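Local coordinates for Lmo0181 protein (Listeria monocytogenes serovar 1/2a, PDB 5F7V) that binds the cyclic tetrasaccharide cycloalternan as a membrane-attached lipoprotein and probably delivers it to an ABC transporter for uptake, at residues A[120-132]-A[313-325]. Sequence-based numbering, arbitrary orientation. Where two conformers were deposited one is given.
Sequences QYGMVESFSNVVT and IRIDNNWELPATE. With GLC (alpha-D-glucopyranose), chain B.
F127 and L321 form an antiparallel hydrogen-bonded pair that attaches the short 321-322 strand to strand 119-135, beside the sugar pocket of this periplasmic-binding-protein-like fold. F127 N lies 3.0 Å from L321 O (N-H...O 158°), and L321 N donates to F127 O. On the same side of the pair, L321 CB sits over one face of the F127 ring, a CH-pi contact.

Ahead of this strand, a Schellman motif with N318 as C' ends helix 308-316 and leads the chain toward the pocket. R314 belongs to that helix, and its guanidinium is sandwiched between W319 on one face and E125 O with S126 CB on the other. Its donors are divided: NH2 gives to W319 O at the edge and to water 2, while NH1 makes a 3.1 Å salt bridge to E125 OE2, bent at 140° and reaching it from the anti side but tilted out of the carboxylate plane, the two flat groups nearly perpendicular. The extended E125 side chain, with CG anti to the backbone N (chi1 176°), brings the carboxylate there although CB points away. Water 1 bridges E125 O and A323 N.

S126 OG accepts from water 2 and donates to E320 OE1 at 2.8 Å, from above the carboxylate plane. That oxygen also accepts from water 3, which in turn reaches S128 OG and glucose O3. E320 OE2 accepts a hydrogen bond from glucose O2 at 2.6 Å.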
ATOM      1  N   GLN A 120      -6.158 -21.132   0.636  1.00 10.79           N
ATOM      2  CA  GLN A 120      -6.085 -19.923   1.427  1.00  9.92           C
ATOM      3  C   GLN A 120      -4.972 -20.042   2.465  1.00  9.38           C
ATOM      4  O   GLN A 120      -4.990 -20.940   3.324  1.00  9.34           O
ATOM      5  CB  GLN A 120      -7.451 -19.711   2.090  1.00 10.06           C
ATOM      6  CG  GLN A 120      -7.743 -18.260   2.451  1.00  9.94           C
ATOM      7  CD  GLN A 120      -7.833 -17.326   1.253  1.00 10.13           C
ATOM      8  OE1 GLN A 120      -8.211 -17.729   0.156  1.00 11.07           O
ATOM      9  NE2 GLN A 120      -7.508 -16.077   1.490  1.00  9.98           N
ATOM     10  N   TYR A 121      -3.986 -19.153   2.347  1.00  8.80           N
ATOM     11  CA  TYR A 121      -2.854 -19.142   3.279  1.00  8.88           C
ATOM     12  C   TYR A 121      -2.789 -17.874   4.141  1.00  8.26           C
ATOM     13  O   TYR A 121      -1.817 -17.631   4.886  1.00  8.51           O
ATOM     14  CB  TYR A 121      -1.521 -19.320   2.559  1.00  9.37           C
ATOM     15  CG  TYR A 121      -1.179 -20.713   2.119  1.00 10.21           C
ATOM     16  CD1 TYR A 121      -0.569 -21.630   2.972  1.00 10.86           C
ATOM     17  CD2 TYR A 121      -1.451 -21.093   0.834  1.00 10.59           C
ATOM     18  CE1 TYR A 121      -0.233 -22.903   2.566  1.00 11.71           C
ATOM     19  CE2 TYR A 121      -1.132 -22.365   0.400  1.00 11.39           C
ATOM     20  CZ  TYR A 121      -0.520 -23.261   1.260  1.00 11.97           C
ATOM     21  OH  TYR A 121      -0.170 -24.521   0.824  1.00 13.51           O
ATOM     22  N   GLY A 122      -3.827 -17.051   4.065  1.00  7.59           N
ATOM     23  CA  GLY A 122      -3.899 -15.872   4.939  1.00  7.29           C
ATOM     24  C   GLY A 122      -5.342 -15.457   5.023  1.00  7.05           C
ATOM     25  O   GLY A 122      -6.109 -15.778   4.134  1.00  7.09           O
ATOM     26  N   MET A 123      -5.696 -14.774   6.098  1.00  7.08           N
ATOM     27  CA  MET A 123      -7.007 -14.132   6.242  1.00  7.08           C
ATOM     28  C   MET A 123      -6.861 -12.643   6.007  1.00  6.50           C
ATOM     29  O   MET A 123      -6.067 -11.965   6.628  1.00  6.31           O
ATOM     30  CB  MET A 123      -7.549 -14.397   7.641  1.00  7.91           C
ATOM     31  CG  MET A 123      -7.771 -15.867   7.920  1.00  8.67           C
ATOM     32  SD  MET A 123      -9.132 -16.623   6.983  1.00  9.74           S
ATOM     33  CE  MET A 123     -10.533 -16.282   8.027  1.00 10.21           C
ATOM     34  N   VAL A 124      -7.691 -12.144   5.094  1.00  6.18           N
ATOM     35  CA  VAL A 124      -7.575 -10.744   4.717  1.00  5.84           C
ATOM     36  C   VAL A 124      -8.006  -9.841   5.849  1.00  5.82           C
ATOM     37  O   VAL A 124      -9.065 -10.019   6.446  1.00  6.26           O
ATOM     38  CB  VAL A 124      -8.357 -10.423   3.430  1.00  5.84           C
ATOM     39  CG1 VAL A 124      -9.837 -10.765   3.544  1.00  6.22           C
ATOM     40  CG2 VAL A 124      -8.147  -8.968   3.072  1.00  5.59           C
ATOM     41  N   GLU A 125      -7.167  -8.871   6.156  1.00  5.50           N
ATOM     42  CA  GLU A 125      -7.340  -7.961   7.286  1.00  5.64           C
ATOM     43  C   GLU A 125      -7.831  -6.590   6.859  1.00  5.36           C
ATOM     44  O   GLU A 125      -8.660  -5.970   7.542  1.00  5.64           O
ATOM     45  CB  GLU A 125      -5.979  -7.841   7.998  1.00  5.87           C
ATOM     46  CG  GLU A 125      -5.967  -6.863   9.122  1.00  6.31           C
ATOM     47  CD  GLU A 125      -4.599  -6.355   9.473  1.00  6.45           C
ATOM     48  OE1 GLU A 125      -3.617  -6.741   8.723  1.00  6.48           O
ATOM     49  OE2 GLU A 125      -4.517  -5.605  10.441  1.00  7.11           O
ATOM     50  N   SER A 126      -7.322  -6.083   5.753  1.00  4.95           N
ATOM     51  CA  SER A 126      -7.700  -4.756   5.294  1.00  4.77           C
ATOM     52  C   SER A 126      -7.346  -4.608   3.828  1.00  4.43           C
ATOM     53  O   SER A 126      -6.580  -5.386   3.264  1.00  4.35           O
ATOM     54  CB  SER A 126      -7.020  -3.658   6.099  1.00  4.79           C
ATOM     55  OG  SER A 126      -5.625  -3.602   5.873  1.00  4.79           O
ATOM     56  N   PHE A 127      -7.908  -3.592   3.175  1.00  4.33           N
ATOM     57  CA  PHE A 127      -7.461  -3.208   1.846  1.00  4.10           C
ATOM     58  C   PHE A 127      -7.408  -1.690   1.742  1.00  3.97           C
ATOM     59  O   PHE A 127      -7.985  -0.960   2.576  1.00  4.10           O
ATOM     60  CB  PHE A 127      -8.252  -3.919   0.739  1.00  4.26           C
ATOM     61  CG  PHE A 127      -9.647  -3.403   0.542  1.00  4.70           C
ATOM     62  CD1 PHE A 127     -10.700  -3.926   1.287  1.00  5.18           C
ATOM     63  CD2 PHE A 127      -9.938  -2.403  -0.374  1.00  4.88           C
ATOM     64  CE1 PHE A 127     -11.997  -3.482   1.148  1.00  5.75           C
ATOM     65  CE2 PHE A 127     -11.236  -1.953  -0.514  1.00  5.40           C
ATOM     66  CZ  PHE A 127     -12.245  -2.502   0.235  1.00  5.78           C
ATOM     67  N   SER A 128      -6.691  -1.249   0.720  1.00  3.79           N
ATOM     68  CA  SER A 128      -6.412   0.197   0.612  1.00  3.67           C
ATOM     69  C   SER A 128      -5.990   0.580  -0.795  1.00  3.61           C
ATOM     70  O   SER A 128      -5.764  -0.268  -1.656  1.00  3.70           O
ATOM     71  CB  SER A 128      -5.276   0.555   1.589  1.00  3.60           C
ATOM     72  OG  SER A 128      -4.056  -0.061   1.233  1.00  3.59           O
ATOM     73  N   ASN A 129      -5.928   1.886  -1.024  1.00  3.55           N
ATOM     74  CA  ASN A 129      -5.444   2.435  -2.292  1.00  3.57           C
ATOM     75  C   ASN A 129      -4.805   3.778  -2.039  1.00  3.45           C
ATOM     76  O   ASN A 129      -4.636   4.216  -0.906  1.00  3.38           O
ATOM     77  CB  ASN A 129      -6.553   2.411  -3.337  1.00  3.82           C
ATOM     78  CG  ASN A 129      -7.742   3.247  -2.948  1.00  3.95           C
ATOM     79  OD1 ASN A 129      -7.721   4.000  -1.969  1.00  4.06           O
ATOM     80  ND2 ASN A 129      -8.821   3.120  -3.702  1.00  4.37           N
ATOM     81  N   VAL A 130      -4.364   4.347  -3.165  1.00  3.53           N
ATOM     82  CA  VAL A 130      -3.649   5.615  -3.162  1.00  3.48           C
ATOM     83  C   VAL A 130      -4.486   6.646  -3.886  1.00  3.60           C
ATOM     84  O   VAL A 130      -5.233   6.344  -4.799  1.00  3.82           O
ATOM     85  CB  VAL A 130      -2.280   5.417  -3.835  1.00  3.61           C
ATOM     86  CG1 VAL A 130      -1.584   6.741  -4.195  1.00  3.69           C
ATOM     87  CG2 VAL A 130      -1.376   4.544  -2.943  1.00  3.61           C
ATOM     88  N   VAL A 131      -4.420   7.881  -3.392  1.00  3.54           N
ATOM     89  CA  VAL A 131      -5.156   9.008  -3.940  1.00  3.71           C
ATOM     90  C   VAL A 131      -4.224  10.197  -3.987  1.00  3.68           C
ATOM     91  O   VAL A 131      -3.136  10.186  -3.407  1.00  3.57           O
ATOM     92  CB  VAL A 131      -6.401   9.369  -3.099  1.00  3.81           C
ATOM     93  CG1 VAL A 131      -7.436   8.260  -3.247  1.00  3.98           C
ATOM     94  CG2 VAL A 131      -6.083   9.573  -1.638  1.00  3.68           C
ATOM     95  N   THR A 132      -4.666  11.218  -4.710  1.00  3.88           N
ATOM     96  CA  THR A 132      -3.985  12.524  -4.626  1.00  3.90           C
ATOM     97  C   THR A 132      -4.553  13.280  -3.461  1.00  3.88           C
ATOM     98  O   THR A 132      -5.735  13.632  -3.468  1.00  4.08           O
ATOM     99  CB  THR A 132      -4.175  13.298  -5.922  1.00  4.20           C
ATOM    100  OG1 THR A 132      -3.626  12.515  -6.985  1.00  4.36           O
ATOM    101  CG2 THR A 132      -3.492  14.657  -5.841  1.00  4.25           C
ATOM    102  N   ILE A 313     -14.296  -0.692  14.635  1.00  9.46           N
ATOM    103  CA  ILE A 313     -13.121   0.000  15.152  1.00  9.38           C
ATOM    104  C   ILE A 313     -12.267   0.543  14.009  1.00  8.66           C
ATOM    105  O   ILE A 313     -11.813   1.678  14.064  1.00  8.93           O
ATOM    106  CB  ILE A 313     -12.299  -0.915  16.070  1.00  9.35           C
ATOM    107  CG1 ILE A 313     -13.044  -1.246  17.373  1.00 10.35           C
ATOM    108  CG2 ILE A 313     -10.939  -0.314  16.397  1.00  9.38           C
ATOM    109  CD1 ILE A 313     -12.466  -2.469  18.061  1.00 10.30           C
ATOM    110  N   ARG A 314     -12.064  -0.301  13.006  1.00  7.79           N
ATOM    111  CA  ARG A 314     -11.257   0.066  11.867  1.00  7.31           C
ATOM    112  C   ARG A 314     -11.836   1.300  11.178  1.00  7.78           C
ATOM    113  O   ARG A 314     -11.105   2.212  10.838  1.00  7.93           O
ATOM    114  CB  ARG A 314     -11.193  -1.134  10.925  1.00  6.62           C
ATOM    115  CG  ARG A 314     -10.272  -0.849   9.775  1.00  6.21           C
ATOM    116  CD  ARG A 314      -9.950  -2.076   8.971  1.00  5.69           C
ATOM    117  NE  ARG A 314      -9.126  -3.050   9.663  1.00  5.43           N
ATOM    118  CZ  ARG A 314      -7.800  -3.036   9.710  1.00  5.32           C
ATOM    119  NH1 ARG A 314      -7.209  -4.044  10.321  1.00  5.18           N
ATOM    120  NH2 ARG A 314      -7.088  -2.077   9.130  1.00  5.48           N
ATOM    121  N   ILE A 315     -13.131   1.247  10.894  1.00  8.24           N
ATOM    122  CA  ILE A 315     -13.846   2.345  10.279  1.00  8.92           C
ATOM    123  C   ILE A 315     -13.737   3.615  11.114  1.00  9.98           C
ATOM    124  O   ILE A 315     -13.422   4.695  10.593  1.00 10.28           O
ATOM    125  CB  ILE A 315     -15.309   1.941   9.985  1.00  9.26           C
ATOM    126  CG1 ILE A 315     -15.438   0.888   8.879  1.00  8.71           C
ATOM    127  CG2 ILE A 315     -16.174   3.175   9.709  1.00 10.04           C
ATOM    128  CD1 ILE A 315     -15.187   1.361   7.459  1.00  8.53           C
ATOM    129  N   ASP A 316     -13.992   3.477  12.402  1.00 11.03           N
ATOM    130  CA  ASP A 316     -13.920   4.657  13.267  1.00 12.66           C
ATOM    131  C   ASP A 316     -12.566   5.349  13.273  1.00 12.36           C
ATOM    132  O   ASP A 316     -12.496   6.571  13.436  1.00 13.47           O
ATOM    133  CB  ASP A 316     -14.274   4.287  14.714  1.00 14.22           C
ATOM    134  CG  ASP A 316     -14.494   5.512  15.554  1.00 16.48           C
ATOM    135  OD1 ASP A 316     -15.327   6.364  15.177  1.00 17.90           O
ATOM    136  OD2 ASP A 316     -13.792   5.625  16.579  1.00 19.02           O
ATOM    137  N   ASN A 317     -11.513   4.572  13.082  1.00 11.24           N
ATOM    138  CA  ASN A 317     -10.149   5.086  13.081  1.00 11.33           C
ATOM    139  C   ASN A 317      -9.562   5.390  11.704  1.00 10.39           C
ATOM    140  O   ASN A 317      -8.371   5.717  11.628  1.00 10.56           O
ATOM    141  CB  ASN A 317      -9.274   4.109  13.881  1.00 11.44           C
ATOM    142  CG  ASN A 317      -9.579   4.195  15.361  1.00 12.83           C
ATOM    143  OD1 ASN A 317      -9.186   5.161  16.037  1.00 14.85           O
ATOM    144  ND2 ASN A 317     -10.380   3.273  15.860  1.00 12.83           N
ATOM    145  N   ASN A 318     -10.365   5.292  10.643  1.00  9.64           N
ATOM    146  CA  ASN A 318      -9.920   5.518   9.267  1.00  9.11           C
ATOM    147  C   ASN A 318      -8.767   4.611   8.883  1.00  8.30           C
ATOM    148  O   ASN A 318      -7.961   4.993   8.034  1.00  8.24           O
ATOM    149  CB  ASN A 318      -9.507   6.969   9.041  1.00  9.76           C
ATOM    150  CG  ASN A 318     -10.638   7.940   9.264  1.00 10.49           C
ATOM    151  OD1 ASN A 318     -11.665   7.868   8.592  1.00 10.38           O
ATOM    152  ND2 ASN A 318     -10.446   8.873  10.187  1.00 11.46           N
ATOM    153  N   TRP A 319      -8.674   3.430   9.493  1.00  7.74           N
ATOM    154  CA  TRP A 319      -7.489   2.576   9.351  1.00  7.33           C
ATOM    155  C   TRP A 319      -7.631   1.678   8.140  1.00  6.61           C
ATOM    156  O   TRP A 319      -7.994   0.521   8.230  1.00  6.18           O
ATOM    157  CB  TRP A 319      -7.227   1.835  10.654  1.00  7.51           C
ATOM    158  CG  TRP A 319      -6.041   0.929  10.583  1.00  7.47           C
ATOM    159  CD1 TRP A 319      -4.988   0.991   9.712  1.00  7.68           C
ATOM    160  CD2 TRP A 319      -5.819  -0.209  11.416  1.00  7.36           C
ATOM    161  NE1 TRP A 319      -4.128  -0.035   9.984  1.00  7.50           N
ATOM    162  CE2 TRP A 319      -4.611  -0.798  11.014  1.00  7.30           C
ATOM    163  CE3 TRP A 319      -6.530  -0.790  12.472  1.00  7.60           C
ATOM    164  CZ2 TRP A 319      -4.121  -1.960  11.624  1.00  7.21           C
ATOM    165  CZ3 TRP A 319      -6.012  -1.927  13.076  1.00  7.64           C
ATOM    166  CH2 TRP A 319      -4.823  -2.497  12.650  1.00  7.31           C
ATOM    167  N   GLU A 320      -7.369   2.257   6.975  1.00  6.54           N
ATOM    168  CA  GLU A 320      -7.604   1.584   5.684  1.00  6.31           C
ATOM    169  C   GLU A 320      -9.087   1.222   5.621  1.00  6.38           C
ATOM    170  O   GLU A 320      -9.903   1.966   6.155  1.00  7.44           O
ATOM    171  CB  GLU A 320      -6.662   0.416   5.447  1.00  5.84           C
ATOM    172  CG  GLU A 320      -5.200   0.873   5.499  1.00  6.06           C
ATOM    173  CD  GLU A 320      -4.200  -0.149   5.033  1.00  5.91           C
ATOM    174  OE1 GLU A 320      -4.592  -1.324   4.723  1.00  5.48           O
ATOM    175  OE2 GLU A 320      -3.013   0.245   5.018  1.00  6.31           O
ATOM    176  N   LEU A 321      -9.468   0.136   4.964  1.00  6.04           N
ATOM    177  CA  LEU A 321     -10.846  -0.337   4.869  1.00  6.19           C
ATOM    178  C   LEU A 321     -10.886  -1.762   5.352  1.00  5.90           C
ATOM    179  O   LEU A 321      -9.986  -2.531   5.080  1.00  5.54           O
ATOM    180  CB  LEU A 321     -11.347  -0.217   3.416  1.00  6.54           C
ATOM    181  CG  LEU A 321     -11.512   1.205   2.865  1.00  7.04           C
ATOM    182  CD1 LEU A 321     -11.770   1.135   1.370  1.00  7.41           C
ATOM    183  CD2 LEU A 321     -12.614   1.948   3.576  1.00  7.52           C
ATOM    184  N   PRO A 322     -11.950  -2.134   6.064  1.00  6.05           N
ATOM    185  CA  PRO A 322     -12.156  -3.526   6.455  1.00  6.07           C
ATOM    186  C   PRO A 322     -12.482  -4.391   5.253  1.00  6.53           C
ATOM    187  O   PRO A 322     -12.898  -3.919   4.211  1.00  6.79           O
ATOM    188  CB  PRO A 322     -13.320  -3.433   7.425  1.00  6.43           C
ATOM    189  CG  PRO A 322     -14.124  -2.300   6.864  1.00  6.81           C
ATOM    190  CD  PRO A 322     -13.137  -1.304   6.341  1.00  6.55           C
ATOM    191  N   ALA A 323     -12.231  -5.675   5.412  1.00  6.85           N
ATOM    192  CA  ALA A 323     -12.592  -6.610   4.372  1.00  7.67           C
ATOM    193  C   ALA A 323     -14.081  -6.736   4.102  1.00  8.93           C
ATOM    194  O   ALA A 323     -14.481  -7.012   2.981  1.00  9.35           O
ATOM    195  CB  ALA A 323     -12.012  -7.953   4.679  1.00  7.58           C
ATOM    196  N   THR A 324     -14.901  -6.564   5.132  0.70  9.55           N
ATOM    197  CA  THR A 324     -16.353  -6.659   4.956  0.70 11.01           C
ATOM    198  C   THR A 324     -16.851  -5.523   4.052  0.70 12.04           C
ATOM    199  O   THR A 324     -16.397  -4.392   4.226  0.70 12.25           O
ATOM    200  CB  THR A 324     -17.058  -6.681   6.326  0.70 11.42           C
ATOM    201  OG1 THR A 324     -16.642  -7.852   7.047  0.70 11.48           O
ATOM    202  CG2 THR A 324     -18.581  -6.712   6.122  0.70 12.42           C
ATOM    203  N   GLU A 325     -17.733  -5.820   3.099  1.00 13.84           N
ATOM    204  CA  GLU A 325     -18.401  -4.827   2.227  1.00 15.93           C
ATOM    205  C   GLU A 325     -19.759  -4.240   2.642  1.00 16.77           C
ATOM    206  O   GLU A 325     -20.368  -3.456   1.915  1.00 18.70           O
ATOM    207  CB  GLU A 325     -18.597  -5.436   0.852  1.00 18.32           C
ATOM    208  CG  GLU A 325     -17.260  -5.801   0.251  1.00 19.66           C
ATOM    209  CD  GLU A 325     -17.434  -6.504  -1.079  1.00 23.02           C
ATOM    210  OE1 GLU A 325     -18.130  -7.558  -1.117  1.00 26.65           O
ATOM    211  OE2 GLU A 325     -16.865  -5.962  -2.056  1.00 24.45           O
TER
HETATM  212  C1  GLC B   4       0.417   0.221   2.968  1.00  2.56           C
HETATM  213  C2  GLC B   4      -0.501  -0.979   2.917  1.00  2.43           C
HETATM  214  C3  GLC B   4       0.256  -2.197   2.420  1.00  2.38           C
HETATM  215  C4  GLC B   4       0.980  -1.885   1.116  1.00  2.28           C
HETATM  216  C5  GLC B   4       1.889  -0.677   1.296  1.00  2.35           C
HETATM  217  C6  GLC B   4       2.551  -0.232  -0.002  1.00  2.35           C
HETATM  218  O2  GLC B   4      -1.040  -1.200   4.225  1.00  2.46           O
HETATM  219  O3  GLC B   4      -0.697  -3.232   2.194  1.00  2.35           O
HETATM  220  O4  GLC B   4       1.814  -3.005   0.804  1.00  2.40           O
HETATM  221  O5  GLC B   4       1.090   0.444   1.735  1.00  2.36           O
HETATM  222  O6  GLC B   4       3.203   1.013   0.337  1.00  2.41           O
HETATM  223  O   HOH W   1     -11.205  -6.557   7.946  1.00  5.91           O
HETATM  224  O   HOH W   2      -4.590  -3.098   8.455  1.00  9.38           O
HETATM  225  O   HOH W   3      -3.651  -2.506   2.407  1.00  3.86           O